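Local coordinates for protein beta-hexosaminidase Amuc_2018 (Akkermansia muciniphila, PDB 6JEB) that cleaves terminal N-acetylglucosamine and N-acetylgalactosamine from beta-linked glycans as a family 20 glycoside hydrolase, at residues Y141-S146 against A199-F204; L128-G133 against E187-G192; R93-D98 against V395-W400. One frame throughout, in Å; residues are numbered along the deposited sequence.

Overall arrangement
All three contacts lie in the catalytic domain, but at different depths. Contact 3, its centre about 2 Å from the centre of the chain, pairs two neighbouring parallel strands, 92-97 and 392-399, where the first and last strands of the barrel meet. Contact 2 is also buried and joins the loops that follow strands 123-127 and 183-187; its Glu-187 touches Met-96 of contact 3. Contact 1 is partly buried, its centre about 27 Å from the centre of the chain, and packs the helices that come after those same loops. Regular backbone bonds and a sulfur-aromatic contact hold contact 3, a threonine hydroxyl and two waters span contact 2, and tyrosine rings with a hydrated lysine make contact 1.

Contact 1. Residues Y141-S146 against A199-F204; sequences YPKLKS and AAYPEF
Tyr-201, which follows the end of helix 195-200, lays its ring against Tyr-141, Lys-143 and Leu-144 at the start of helix 143-148. Its phenol oxygen accepts a hydrogen bond from the backbone, Lys-143 N to Tyr-201 OH being 3.1 Å with 150° at the hydrogen. Lys-143 CB packs against the phenol end of the ring, 3.5 Å from Tyr-201 CZ. The edge of Tyr-141 is turned to the face of Tyr-201 in a T-shaped pair, with ring centroids 5.8 Å apart and planes at 81°. Tyr-141 CE1 also comes 4.1 Å from Phe-204 CZ, and Phe-235 of helix 230-246 adds a further edge-to-face partner to Tyr-141.

Lys-143 has CG anti to its carbonyl carbon (chi1 -62°) and an extended chain beyond, which carries it along the end of helix 195-200: its CD lies 3.5 Å from Ala-200 O. Ala-200 CB sits 3.5 Å from Lys-143 O. At the tip, a water 2.9 Å from Lys-143 NZ accepts a hydrogen bond from it and lies within hydrogen-bonding distance of Ala-200 O and Glu-203 OE1; a second water links Ala-200 O to NZ, weakly on the lysine side.

The buried phenol oxygen thus accepts the backbone N-H of Lys-143, which is likely to polarise the hydroxyl, while the lysine charge is met through water at the surface.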
ATOM      1  N   TYR A 141      23.191  12.851   6.517  1.00 13.22           N
ATOM      2  CA  TYR A 141      22.142  13.874   6.533  1.00 12.17           C
ATOM      3  C   TYR A 141      21.470  13.872   7.899  1.00 12.99           C
ATOM      4  O   TYR A 141      20.291  13.526   8.029  1.00 13.08           O
ATOM      5  CB  TYR A 141      21.158  13.678   5.375  1.00 12.67           C
ATOM      6  CG  TYR A 141      21.878  13.859   4.059  1.00 12.86           C
ATOM      7  CD1 TYR A 141      22.034  15.122   3.503  1.00 13.45           C
ATOM      8  CD2 TYR A 141      22.472  12.779   3.416  1.00 13.80           C
ATOM      9  CE1 TYR A 141      22.736  15.304   2.321  1.00 15.14           C
ATOM     10  CE2 TYR A 141      23.174  12.945   2.241  1.00 14.02           C
ATOM     11  CZ  TYR A 141      23.302  14.210   1.693  1.00 13.74           C
ATOM     12  OH  TYR A 141      24.002  14.384   0.523  1.00 16.54           O
ATOM     13  N   PRO A 142      22.208  14.262   8.945  1.00 12.72           N
ATOM     14  CA  PRO A 142      21.676  14.138  10.310  1.00 13.28           C
ATOM     15  C   PRO A 142      20.508  15.052  10.606  1.00 12.77           C
ATOM     16  O   PRO A 142      19.788  14.792  11.579  1.00 13.97           O
ATOM     17  CB  PRO A 142      22.884  14.460  11.198  1.00 13.87           C
ATOM     18  CG  PRO A 142      23.785  15.288  10.319  1.00 14.58           C
ATOM     19  CD  PRO A 142      23.612  14.716   8.942  1.00 14.35           C
ATOM     20  N   LYS A 143      20.278  16.099   9.809  1.00 12.88           N
ATOM     21  CA  LYS A 143      19.122  16.944  10.073  1.00 12.19           C
ATOM     22  C   LYS A 143      17.809  16.278   9.694  1.00 12.71           C
ATOM     23  O   LYS A 143      16.751  16.774  10.094  1.00 12.77           O
ATOM     24  CB  LYS A 143      19.246  18.316   9.408  1.00 12.80           C
ATOM     25  CG  LYS A 143      20.418  19.157   9.892  1.00 15.78           C
ATOM     26  CD  LYS A 143      20.290  20.569   9.313  1.00 18.87           C
ATOM     27  CE  LYS A 143      21.497  21.415   9.539  1.00 21.36           C
ATOM     28  NZ  LYS A 143      21.196  22.802   9.093  1.00 22.89           N
ATOM     29  N   LEU A 144      17.835  15.171   8.942  1.00 11.90           N
ATOM     30  CA  LEU A 144      16.597  14.422   8.773  1.00 11.96           C
ATOM     31  C   LEU A 144      16.075  13.962  10.126  1.00 11.49           C
ATOM     32  O   LEU A 144      14.867  14.010  10.384  1.00 12.38           O
ATOM     33  CB  LEU A 144      16.804  13.228   7.839  1.00 11.43           C
ATOM     34  CG  LEU A 144      17.264  13.581   6.419  1.00 11.79           C
ATOM     35  CD1 LEU A 144      17.510  12.304   5.631  1.00 12.97           C
ATOM     36  CD2 LEU A 144      16.219  14.443   5.717  1.00 13.71           C
ATOM     37  N   LYS A 145      16.981  13.522  11.010  1.00 12.67           N
ATOM     38  CA  LYS A 145      16.586  13.141  12.362  1.00 11.71           C
ATOM     39  C   LYS A 145      16.319  14.366  13.230  1.00 11.42           C
ATOM     40  O   LYS A 145      15.260  14.473  13.856  1.00 13.63           O
ATOM     41  CB  LYS A 145      17.662  12.256  13.004  1.00 12.85           C
ATOM     42  CG  LYS A 145      17.435  11.966  14.489  1.00 14.38           C
ATOM     43  CD  LYS A 145      16.178  11.145  14.749  1.00 15.28           C
ATOM     44  CE  LYS A 145      15.967  10.926  16.251  1.00 16.77           C
ATOM     45  NZ  LYS A 145      14.780  10.035  16.547  1.00 16.85           N
ATOM     46  N   SER A 146      17.257  15.314  13.270  1.00 12.67           N
ATOM     47  CA  SER A 146      17.141  16.381  14.264  1.00 12.76           C
ATOM     48  C   SER A 146      16.021  17.361  13.941  1.00 12.43           C
ATOM     49  O   SER A 146      15.463  17.982  14.860  1.00 14.42           O
ATOM     50  CB  SER A 146      18.466  17.120  14.423  1.00 13.67           C
ATOM     51  OG  SER A 146      18.794  17.800  13.228  1.00 15.02           O
ATOM     52  N   ALA A 199      12.246  21.962   5.812  1.00 13.20           N
ATOM     53  CA  ALA A 199      12.572  22.408   7.164  1.00 13.63           C
ATOM     54  C   ALA A 199      14.005  22.042   7.536  1.00 13.72           C
ATOM     55  O   ALA A 199      14.713  22.837   8.171  1.00 14.35           O
ATOM     56  CB  ALA A 199      11.582  21.807   8.164  1.00 12.84           C
ATOM     57  N   ALA A 200      14.460  20.854   7.116  1.00 12.14           N
ATOM     58  CA  ALA A 200      15.809  20.399   7.443  1.00 11.95           C
ATOM     59  C   ALA A 200      16.857  20.980   6.500  1.00 12.89           C
ATOM     60  O   ALA A 200      17.923  21.423   6.949  1.00 14.14           O
ATOM     61  CB  ALA A 200      15.865  18.873   7.400  1.00 12.97           C
ATOM     62  N   TYR A 201      16.581  20.961   5.195  1.00 12.61           N
ATOM     63  CA  TYR A 201      17.559  21.296   4.158  1.00 12.12           C
ATOM     64  C   TYR A 201      16.933  22.274   3.170  1.00 12.94           C
ATOM     65  O   TYR A 201      16.649  21.925   2.014  1.00 14.04           O
ATOM     66  CB  TYR A 201      18.073  20.032   3.458  1.00 11.53           C
ATOM     67  CG  TYR A 201      18.904  19.172   4.384  1.00 11.48           C
ATOM     68  CD1 TYR A 201      20.188  19.563   4.747  1.00 13.48           C
ATOM     69  CD2 TYR A 201      18.398  17.992   4.930  1.00 11.94           C
ATOM     70  CE1 TYR A 201      20.952  18.813   5.620  1.00 14.07           C
ATOM     71  CE2 TYR A 201      19.160  17.228   5.807  1.00 12.94           C
ATOM     72  CZ  TYR A 201      20.441  17.644   6.140  1.00 12.88           C
ATOM     73  OH  TYR A 201      21.200  16.903   7.014  1.00 13.00           O
ATOM     74  N   PRO A 202      16.707  23.519   3.597  1.00 14.05           N
ATOM     75  CA  PRO A 202      16.114  24.506   2.682  1.00 14.33           C
ATOM     76  C   PRO A 202      16.944  24.718   1.434  1.00 14.42           C
ATOM     77  O   PRO A 202      16.396  25.080   0.380  1.00 15.12           O
ATOM     78  CB  PRO A 202      16.041  25.777   3.540  1.00 15.97           C
ATOM     79  CG  PRO A 202      17.103  25.576   4.595  1.00 16.70           C
ATOM     80  CD  PRO A 202      17.053  24.108   4.903  1.00 14.77           C
ATOM     81  N   GLU A 203      18.256  24.477   1.519  1.00 15.41           N
ATOM     82  CA  GLU A 203      19.144  24.644   0.377  1.00 14.44           C
ATOM     83  C   GLU A 203      18.828  23.695  -0.777  1.00 14.37           C
ATOM     84  O   GLU A 203      19.370  23.891  -1.870  1.00 16.59           O
ATOM     85  CB  GLU A 203      20.606  24.475   0.814  1.00 16.13           C
ATOM     86  CG  GLU A 203      20.949  23.092   1.396  1.00 18.27           C
ATOM     87  CD  GLU A 203      20.942  23.057   2.917  1.00 21.35           C
ATOM     88  OE1 GLU A 203      20.049  23.682   3.526  1.00 22.16           O
ATOM     89  OE2 GLU A 203      21.839  22.409   3.512  1.00 23.54           O
ATOM     90  N   PHE A 204      17.981  22.681  -0.574  1.00 14.08           N
ATOM     91  CA  PHE A 204      17.603  21.789  -1.668  1.00 13.66           C
ATOM     92  C   PHE A 204      16.497  22.362  -2.548  1.00 13.68           C
ATOM     93  O   PHE A 204      16.117  21.714  -3.528  1.00 15.43           O
ATOM     94  CB  PHE A 204      17.112  20.433  -1.138  1.00 13.27           C
ATOM     95  CG  PHE A 204      18.156  19.613  -0.417  1.00 13.68           C
ATOM     96  CD1 PHE A 204      19.498  19.978  -0.395  1.00 14.44           C
ATOM     97  CD2 PHE A 204      17.774  18.443   0.235  1.00 13.70           C
ATOM     98  CE1 PHE A 204      20.447  19.183   0.287  1.00 15.14           C
ATOM     99  CE2 PHE A 204      18.701  17.645   0.915  1.00 13.91           C
ATOM    100  CZ  PHE A 204      20.040  18.017   0.943  1.00 14.57           C
TER
HETATM  101  O   HOH W   1      20.328  22.807   6.351  1.00 18.15           O
HETATM  102  O   HOH W   2      17.847  23.360   9.175  1.00 34.08           O

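Contact 2. Residues L128-G133 against E187-G192; sequences LTDNQG and EIDMPG
The loops at the C-terminal ends of barrel strands 123-127 and 183-187, which border the active site, are joined here by Thr-129 and Asp-189. Thr-129 OG1 stands between its backbone N and carbonyl carbon (chi1 72°), the crowded position, and from there accepts a hydrogen bond from Asp-189 N at 3.0 Å, with 153° at the hydrogen. The other branch, Thr-129 CG2, meets Ile-188 CD1 at 4.1 Å. One residue earlier, just past strand 123-127, the direct bond from Leu-128 N to Glu-187 O is weak at 3.4 Å. A water completes the link, accepting from Thr-129 N at 3.0 Å and donating to Glu-187 O at 2.9 Å. A second water is hydrogen-bonded to Thr-129 OG1 and donates to Asp-189 O at 2.8 Å.

Asp-130, a residue of the charge relay system, lies alongside Asp-189. Their carboxylates are turned 83° apart, with Asp-130 OD2 and Asp-189 OD2 4.1 Å from each other. Each has partners elsewhere: His-127 holds Asp-130 OD2, His-193 and Arg-101 hold OD1, and Gly-256 is the main polar partner of Asp-189.

One weak backbone bond, a threonine hydroxyl and two waters thus stand in for regular strand pairing here, and beside them the two carboxylates lie side by side, each held by partners outside the contact.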
ATOM      1  N   LEU A 128       7.165   6.966   3.585  1.00 10.41           N
ATOM      2  CA  LEU A 128       8.139   7.316   4.616  1.00  9.80           C
ATOM      3  C   LEU A 128       8.341   8.816   4.778  1.00 11.25           C
ATOM      4  O   LEU A 128       8.898   9.241   5.802  1.00 11.85           O
ATOM      5  CB  LEU A 128       9.490   6.674   4.287  1.00 11.26           C
ATOM      6  CG  LEU A 128       9.557   5.150   4.439  1.00 11.09           C
ATOM      7  CD1 LEU A 128      10.758   4.583   3.681  1.00 13.47           C
ATOM      8  CD2 LEU A 128       9.631   4.746   5.909  1.00 13.86           C
ATOM      9  N   THR A 129       7.958   9.617   3.779  1.00 10.45           N
ATOM     10  CA  THR A 129       8.293  11.034   3.749  1.00 11.30           C
ATOM     11  C   THR A 129       7.090  11.846   3.293  1.00 11.01           C
ATOM     12  O   THR A 129       6.361  11.440   2.385  1.00 12.80           O
ATOM     13  CB  THR A 129       9.491  11.320   2.813  1.00 12.04           C
ATOM     14  OG1 THR A 129       9.085  11.185   1.448  1.00 14.03           O
ATOM     15  CG2 THR A 129      10.649  10.359   3.075  1.00 12.29           C
ATOM     16  N   ASP A 130       6.890  13.002   3.919  1.00 10.89           N
ATOM     17  CA  ASP A 130       5.845  13.916   3.473  1.00 10.67           C
ATOM     18  C   ASP A 130       6.085  15.290   4.094  1.00 11.10           C
ATOM     19  O   ASP A 130       7.200  15.601   4.531  1.00 12.51           O
ATOM     20  CB  ASP A 130       4.445  13.346   3.768  1.00 11.26           C
ATOM     21  CG  ASP A 130       3.419  13.804   2.746  1.00 12.72           C
ATOM     22  OD1 ASP A 130       3.020  14.990   2.800  1.00 12.82           O
ATOM     23  OD2 ASP A 130       3.040  12.994   1.862  1.00 13.02           O
ATOM     24  N   ASN A 131       5.029  16.108   4.142  1.00 11.57           N
ATOM     25  CA  ASN A 131       5.155  17.460   4.674  1.00 11.59           C
ATOM     26  C   ASN A 131       5.285  17.456   6.188  1.00 12.44           C
ATOM     27  O   ASN A 131       5.899  18.371   6.753  1.00 12.52           O
ATOM     28  CB  ASN A 131       3.922  18.271   4.294  1.00 12.15           C
ATOM     29  CG  ASN A 131       3.821  18.511   2.807  1.00 12.68           C
ATOM     30  OD1 ASN A 131       4.816  18.832   2.147  1.00 12.95           O
ATOM     31  ND2 ASN A 131       2.614  18.373   2.267  1.00 13.37           N
ATOM     32  N   GLN A 132       4.703  16.445   6.847  1.00 11.85           N
ATOM     33  CA  GLN A 132       4.529  16.397   8.294  1.00 11.87           C
ATOM     34  C   GLN A 132       5.605  15.583   8.996  1.00 12.19           C
ATOM     35  O   GLN A 132       5.593  15.494  10.231  1.00 12.69           O
ATOM     36  CB  GLN A 132       3.142  15.819   8.640  1.00 12.94           C
ATOM     37  CG  GLN A 132       1.959  16.667   8.179  1.00 13.77           C
ATOM     38  CD  GLN A 132       1.627  16.512   6.696  1.00 12.86           C
ATOM     39  OE1 GLN A 132       2.176  15.655   6.007  1.00 13.34           O
ATOM     40  NE2 GLN A 132       0.728  17.364   6.200  1.00 14.50           N
ATOM     41  N   GLY A 133       6.530  14.990   8.250  1.00 10.96           N
ATOM     42  CA  GLY A 133       7.556  14.168   8.854  1.00 11.09           C
ATOM     43  C   GLY A 133       8.353  13.384   7.836  1.00 10.60           C
ATOM     44  O   GLY A 133       7.913  13.182   6.697  1.00 12.91           O
ATOM     45  N   GLU A 187       8.670   4.449  -0.197  1.00 11.38           N
ATOM     46  CA  GLU A 187       8.358   5.631  -0.999  1.00 11.61           C
ATOM     47  C   GLU A 187       9.119   6.834  -0.464  1.00 11.85           C
ATOM     48  O   GLU A 187       9.004   7.171   0.724  1.00 12.37           O
ATOM     49  CB  GLU A 187       6.860   5.953  -1.041  1.00 11.37           C
ATOM     50  CG  GLU A 187       6.548   7.185  -1.895  1.00 11.42           C
ATOM     51  CD  GLU A 187       5.092   7.599  -1.845  1.00 12.82           C
ATOM     52  OE1 GLU A 187       4.253   6.828  -1.319  1.00 13.19           O
ATOM     53  OE2 GLU A 187       4.785   8.706  -2.334  1.00 13.35           O
ATOM     54  N   ILE A 188       9.893   7.463  -1.339  1.00 11.46           N
ATOM     55  CA  ILE A 188      10.508   8.763  -1.092  1.00 12.58           C
ATOM     56  C   ILE A 188       9.778   9.729  -2.013  1.00 12.25           C
ATOM     57  O   ILE A 188      10.055   9.784  -3.219  1.00 13.20           O
ATOM     58  CB  ILE A 188      12.015   8.752  -1.376  1.00 12.55           C
ATOM     59  CG1 ILE A 188      12.699   7.547  -0.713  1.00 14.28           C
ATOM     60  CG2 ILE A 188      12.654  10.077  -0.940  1.00 15.58           C
ATOM     61  CD1 ILE A 188      12.592   7.508   0.805  1.00 16.35           C
ATOM     62  N   ASP A 189       8.818  10.474  -1.470  1.00 12.08           N
ATOM     63  CA  ASP A 189       7.952  11.288  -2.314  1.00 12.07           C
ATOM     64  C   ASP A 189       8.721  12.519  -2.814  1.00 11.51           C
ATOM     65  O   ASP A 189       9.336  13.252  -2.029  1.00 12.69           O
ATOM     66  CB  ASP A 189       6.693  11.673  -1.528  1.00 13.37           C
ATOM     67  CG  ASP A 189       5.547  12.138  -2.418  1.00 13.58           C
ATOM     68  OD1 ASP A 189       5.800  12.563  -3.565  1.00 14.46           O
ATOM     69  OD2 ASP A 189       4.381  12.090  -1.941  1.00 12.75           O
ATOM     70  N   MET A 190       8.719  12.726  -4.129  1.00 12.24           N
ATOM     71  CA  MET A 190       9.413  13.850  -4.741  1.00 11.95           C
ATOM     72  C   MET A 190       8.710  14.182  -6.047  1.00 12.94           C
ATOM     73  O   MET A 190       8.056  13.316  -6.636  1.00 14.73           O
ATOM     74  CB  MET A 190      10.876  13.485  -5.017  1.00 12.79           C
ATOM     75  CG  MET A 190      11.031  12.254  -5.887  1.00 15.13           C
ATOM     76  SD  MET A 190      12.749  11.746  -6.060  1.00 19.70           S
ATOM     77  CE  MET A 190      13.005  10.892  -4.530  1.00 19.83           C
ATOM     78  N   PRO A 191       8.828  15.431  -6.537  1.00 13.23           N
ATOM     79  CA  PRO A 191       9.601  16.533  -5.959  1.00 13.38           C
ATOM     80  C   PRO A 191       8.849  17.324  -4.888  1.00 12.97           C
ATOM     81  O   PRO A 191       9.471  18.156  -4.220  1.00 13.53           O
ATOM     82  CB  PRO A 191       9.889  17.416  -7.177  1.00 14.44           C
ATOM     83  CG  PRO A 191       8.667  17.238  -8.052  1.00 15.79           C
ATOM     84  CD  PRO A 191       8.251  15.787  -7.849  1.00 13.93           C
ATOM     85  N   GLY A 192       7.551  17.078  -4.729  1.00 13.34           N
ATOM     86  CA  GLY A 192       6.737  17.764  -3.750  1.00 13.58           C
ATOM     87  C   GLY A 192       6.524  16.950  -2.493  1.00 13.07           C
ATOM     88  O   GLY A 192       7.276  16.016  -2.187  1.00 14.05           O
TER
HETATM   89  O   HOH W   3       6.691   8.938   1.146  1.00 13.10           O
HETATM   90  O   HOH W   4       8.536  13.636   0.618  1.00 14.74           O

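Contact 3. Residues R93-D98 against V395-W400; sequences RGLMVD and VHAPVW. With ACM (acetamide), chain C.
Met-96 places its methyl over the six-membered ring of Trp-400, CE 3.5 Å from the ring centroid in a CH-pi contact. Its sulfur follows over the same ring, a Met-aromatic contact with SD 4.1 Å from that centroid. CG is anti to the backbone N, and a bend at chi3 (81°) turns the methyl onto the indole. Pro-398 CB lies over this face too, 3.6 Å from Met-96 CE. At the ring edge and in its plane, Asp-98 OD2 approaches Trp-400 CE3 to 3.6 Å, the carboxylate standing at 86° to the indole; this oxygen is also bound by Arg-101 and by Ala-401 N. The bound acetamide meets another part of the ring, its O 3.6 Å from Trp-400 CZ2. An alanine at Trp-400 would probably leave Met-96 CE without its aromatic face, free to turn, and open a gap beside the acetamide.

The backbones run nearly parallel, with strand axes at 15°. Gly-94 N bonds to Val-395 O at 3.0 Å, and the pairing continues through Ala-397 N to Gly-94 O, Met-96 N to Ala-397 O, and Val-399 N to Met-96 O. Gly-94 has no side chain where the His-396 ring comes in, ND1 3.5 Å from Gly-94 CA; His-125 bonds NE2 of that ring and Trp-92 bonds ND1. On the other face of the sheet Leu-95 CD2 packs on Ala-397 CB, against helices 106-118 and 417-426.

Joining first and last strands of a parallel eight-stranded sheet, with a substrate-binding tryptophan at their C-terminal end, is typical of the TIM-barrel catalytic domain of family 20 hexosaminidases.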
ATOM      1  N   ARG A  93      -0.948  -7.078  -4.722  1.00 11.28           N
ATOM      2  CA  ARG A  93      -2.067  -6.868  -3.798  1.00 11.15           C
ATOM      3  C   ARG A  93      -1.487  -6.176  -2.570  1.00 11.32           C
ATOM      4  O   ARG A  93      -0.841  -6.820  -1.738  1.00 11.63           O
ATOM      5  CB  ARG A  93      -2.748  -8.195  -3.467  1.00 12.09           C
ATOM      6  CG  ARG A  93      -3.225  -8.947  -4.723  1.00 12.89           C
ATOM      7  CD  ARG A  93      -3.809 -10.336  -4.415  1.00 12.26           C
ATOM      8  NE  ARG A  93      -2.934 -11.109  -3.543  1.00 11.58           N
ATOM      9  CZ  ARG A  93      -1.825 -11.731  -3.934  1.00 12.63           C
ATOM     10  NH1 ARG A  93      -1.447 -11.716  -5.214  1.00 13.31           N
ATOM     11  NH2 ARG A  93      -1.085 -12.373  -3.036  1.00 13.31           N
ATOM     12  N   GLY A  94      -1.692  -4.867  -2.467  1.00 11.48           N
ATOM     13  CA  GLY A  94      -0.933  -4.059  -1.538  1.00 11.36           C
ATOM     14  C   GLY A  94      -1.761  -3.215  -0.591  1.00 11.68           C
ATOM     15  O   GLY A  94      -2.906  -2.849  -0.869  1.00 11.95           O
ATOM     16  N   LEU A  95      -1.149  -2.910   0.552  1.00 11.55           N
ATOM     17  CA  LEU A  95      -1.587  -1.845   1.441  1.00 11.28           C
ATOM     18  C   LEU A  95      -0.430  -0.873   1.615  1.00 11.55           C
ATOM     19  O   LEU A  95       0.742  -1.270   1.585  1.00 12.09           O
ATOM     20  CB  LEU A  95      -1.979  -2.379   2.834  1.00 11.68           C
ATOM     21  CG  LEU A  95      -3.180  -3.325   2.892  1.00 10.71           C
ATOM     22  CD1 LEU A  95      -3.385  -3.838   4.308  1.00 12.86           C
ATOM     23  CD2 LEU A  95      -4.445  -2.653   2.356  1.00 13.22           C
ATOM     24  N   MET A  96      -0.758   0.406   1.778  1.00 11.56           N
ATOM     25  CA  MET A  96       0.240   1.426   2.075  1.00 11.11           C
ATOM     26  C   MET A  96      -0.028   1.987   3.461  1.00 12.41           C
ATOM     27  O   MET A  96      -1.166   2.356   3.777  1.00 12.71           O
ATOM     28  CB  MET A  96       0.201   2.571   1.060  1.00 11.83           C
ATOM     29  CG  MET A  96       1.292   3.626   1.297  1.00 11.85           C
ATOM     30  SD  MET A  96       0.805   5.254   0.712  1.00 12.85           S
ATOM     31  CE  MET A  96      -0.212   5.761   2.108  1.00 13.77           C
ATOM     32  N   VAL A  97       1.013   2.048   4.284  1.00 11.52           N
ATOM     33  CA  VAL A  97       0.950   2.754   5.558  1.00 12.21           C
ATOM     34  C   VAL A  97       1.680   4.081   5.422  1.00 10.71           C
ATOM     35  O   VAL A  97       2.520   4.274   4.534  1.00 11.50           O
ATOM     36  CB  VAL A  97       1.490   1.921   6.746  1.00 11.77           C
ATOM     37  CG1 VAL A  97       0.580   0.733   7.011  1.00 14.35           C
ATOM     38  CG2 VAL A  97       2.939   1.481   6.498  1.00 12.96           C
ATOM     39  N   ASP A  98       1.353   5.008   6.323  1.00 11.00           N
ATOM     40  CA  ASP A  98       1.776   6.405   6.232  1.00 11.08           C
ATOM     41  C   ASP A  98       2.444   6.823   7.539  1.00 11.41           C
ATOM     42  O   ASP A  98       1.923   7.660   8.287  1.00 12.16           O
ATOM     43  CB  ASP A  98       0.564   7.280   5.912  1.00 11.68           C
ATOM     44  CG  ASP A  98       0.909   8.749   5.712  1.00 12.00           C
ATOM     45  OD1 ASP A  98       2.107   9.123   5.670  1.00 12.34           O
ATOM     46  OD2 ASP A  98      -0.057   9.532   5.583  1.00 12.01           O
ATOM     47  N   VAL A 395      -4.039  -4.263  -7.253  1.00 13.16           N
ATOM     48  CA  VAL A 395      -4.821  -3.330  -6.455  1.00 12.65           C
ATOM     49  C   VAL A 395      -3.995  -2.915  -5.249  1.00 11.70           C
ATOM     50  O   VAL A 395      -3.110  -3.648  -4.803  1.00 12.81           O
ATOM     51  CB  VAL A 395      -6.160  -3.977  -6.024  1.00 13.42           C
ATOM     52  CG1 VAL A 395      -5.928  -5.075  -4.979  1.00 15.38           C
ATOM     53  CG2 VAL A 395      -7.141  -2.933  -5.532  1.00 16.37           C
ATOM     54  N   HIS A 396      -4.292  -1.730  -4.717  1.00 12.54           N
ATOM     55  CA  HIS A 396      -3.451  -1.141  -3.680  1.00 12.32           C
ATOM     56  C   HIS A 396      -4.297  -0.156  -2.889  1.00 12.68           C
ATOM     57  O   HIS A 396      -4.899   0.748  -3.475  1.00 14.51           O
ATOM     58  CB  HIS A 396      -2.298  -0.407  -4.372  1.00 13.31           C
ATOM     59  CG  HIS A 396      -1.125  -0.094  -3.494  1.00 13.79           C
ATOM     60  ND1 HIS A 396      -0.158  -1.027  -3.183  1.00 13.56           N
ATOM     61  CD2 HIS A 396      -0.725   1.071  -2.924  1.00 13.55           C
ATOM     62  CE1 HIS A 396       0.777  -0.458  -2.442  1.00 13.39           C
ATOM     63  NE2 HIS A 396       0.456   0.817  -2.269  1.00 13.18           N
ATOM     64  N   ALA A 397      -4.339  -0.314  -1.569  1.00 11.99           N
ATOM     65  CA  ALA A 397      -5.171   0.547  -0.726  1.00 11.47           C
ATOM     66  C   ALA A 397      -4.318   1.339   0.254  1.00 12.52           C
ATOM     67  O   ALA A 397      -3.754   0.751   1.195  1.00 12.68           O
ATOM     68  CB  ALA A 397      -6.202  -0.287   0.033  1.00 12.81           C
ATOM     69  N   PRO A 398      -4.200   2.654   0.087  1.00 11.77           N
ATOM     70  CA  PRO A 398      -3.465   3.466   1.070  1.00 13.13           C
ATOM     71  C   PRO A 398      -4.311   3.777   2.295  1.00 13.03           C
ATOM     72  O   PRO A 398      -5.500   4.102   2.196  1.00 14.51           O
ATOM     73  CB  PRO A 398      -3.160   4.764   0.304  1.00 14.29           C
ATOM     74  CG  PRO A 398      -3.509   4.487  -1.140  1.00 19.61           C
ATOM     75  CD  PRO A 398      -4.542   3.413  -1.126  1.00 13.96           C
ATOM     76  N   VAL A 399      -3.667   3.709   3.463  1.00 12.44           N
ATOM     77  CA  VAL A 399      -4.308   4.141   4.700  1.00 13.72           C
ATOM     78  C   VAL A 399      -3.627   5.428   5.160  1.00 12.92           C
ATOM     79  O   VAL A 399      -2.834   5.430   6.113  1.00 13.71           O
ATOM     80  CB  VAL A 399      -4.305   3.045   5.784  1.00 14.06           C
ATOM     81  CG1 VAL A 399      -5.376   3.351   6.832  1.00 17.44           C
ATOM     82  CG2 VAL A 399      -4.549   1.657   5.175  1.00 15.27           C
ATOM     83  N   TRP A 400      -3.929   6.528   4.475  1.00 13.01           N
ATOM     84  CA  TRP A 400      -3.285   7.803   4.772  1.00 12.73           C
ATOM     85  C   TRP A 400      -3.560   8.196   6.217  1.00 13.27           C
ATOM     86  O   TRP A 400      -4.656   7.979   6.739  1.00 13.99           O
ATOM     87  CB  TRP A 400      -3.834   8.879   3.842  1.00 12.81           C
ATOM     88  CG  TRP A 400      -3.582   8.600   2.388  1.00 13.35           C
ATOM     89  CD1 TRP A 400      -4.494   8.177   1.455  1.00 14.02           C
ATOM     90  CD2 TRP A 400      -2.336   8.746   1.700  1.00 12.88           C
ATOM     91  NE1 TRP A 400      -3.883   8.048   0.226  1.00 13.31           N
ATOM     92  CE2 TRP A 400      -2.561   8.401   0.347  1.00 12.36           C
ATOM     93  CE3 TRP A 400      -1.052   9.151   2.096  1.00 12.45           C
ATOM     94  CZ2 TRP A 400      -1.547   8.422  -0.606  1.00 13.28           C
ATOM     95  CZ3 TRP A 400      -0.044   9.184   1.145  1.00 13.76           C
ATOM     96  CH2 TRP A 400      -0.300   8.827  -0.194  1.00 14.08           C
TER
HETATM   97  C1  ACM C 502      -2.205  11.062  -3.064  1.00 15.50           C
HETATM   98  O   ACM C 502      -3.307  10.806  -2.697  1.00 17.41           O
HETATM   99  N   ACM C 502      -1.647  12.327  -2.705  1.00 12.42           N
HETATM  100  C2  ACM C 502      -1.358  10.121  -3.902  1.00 14.59           C
HETATM  101  O   HOH W   5      -0.814   4.483   7.918  1.00 13.42           O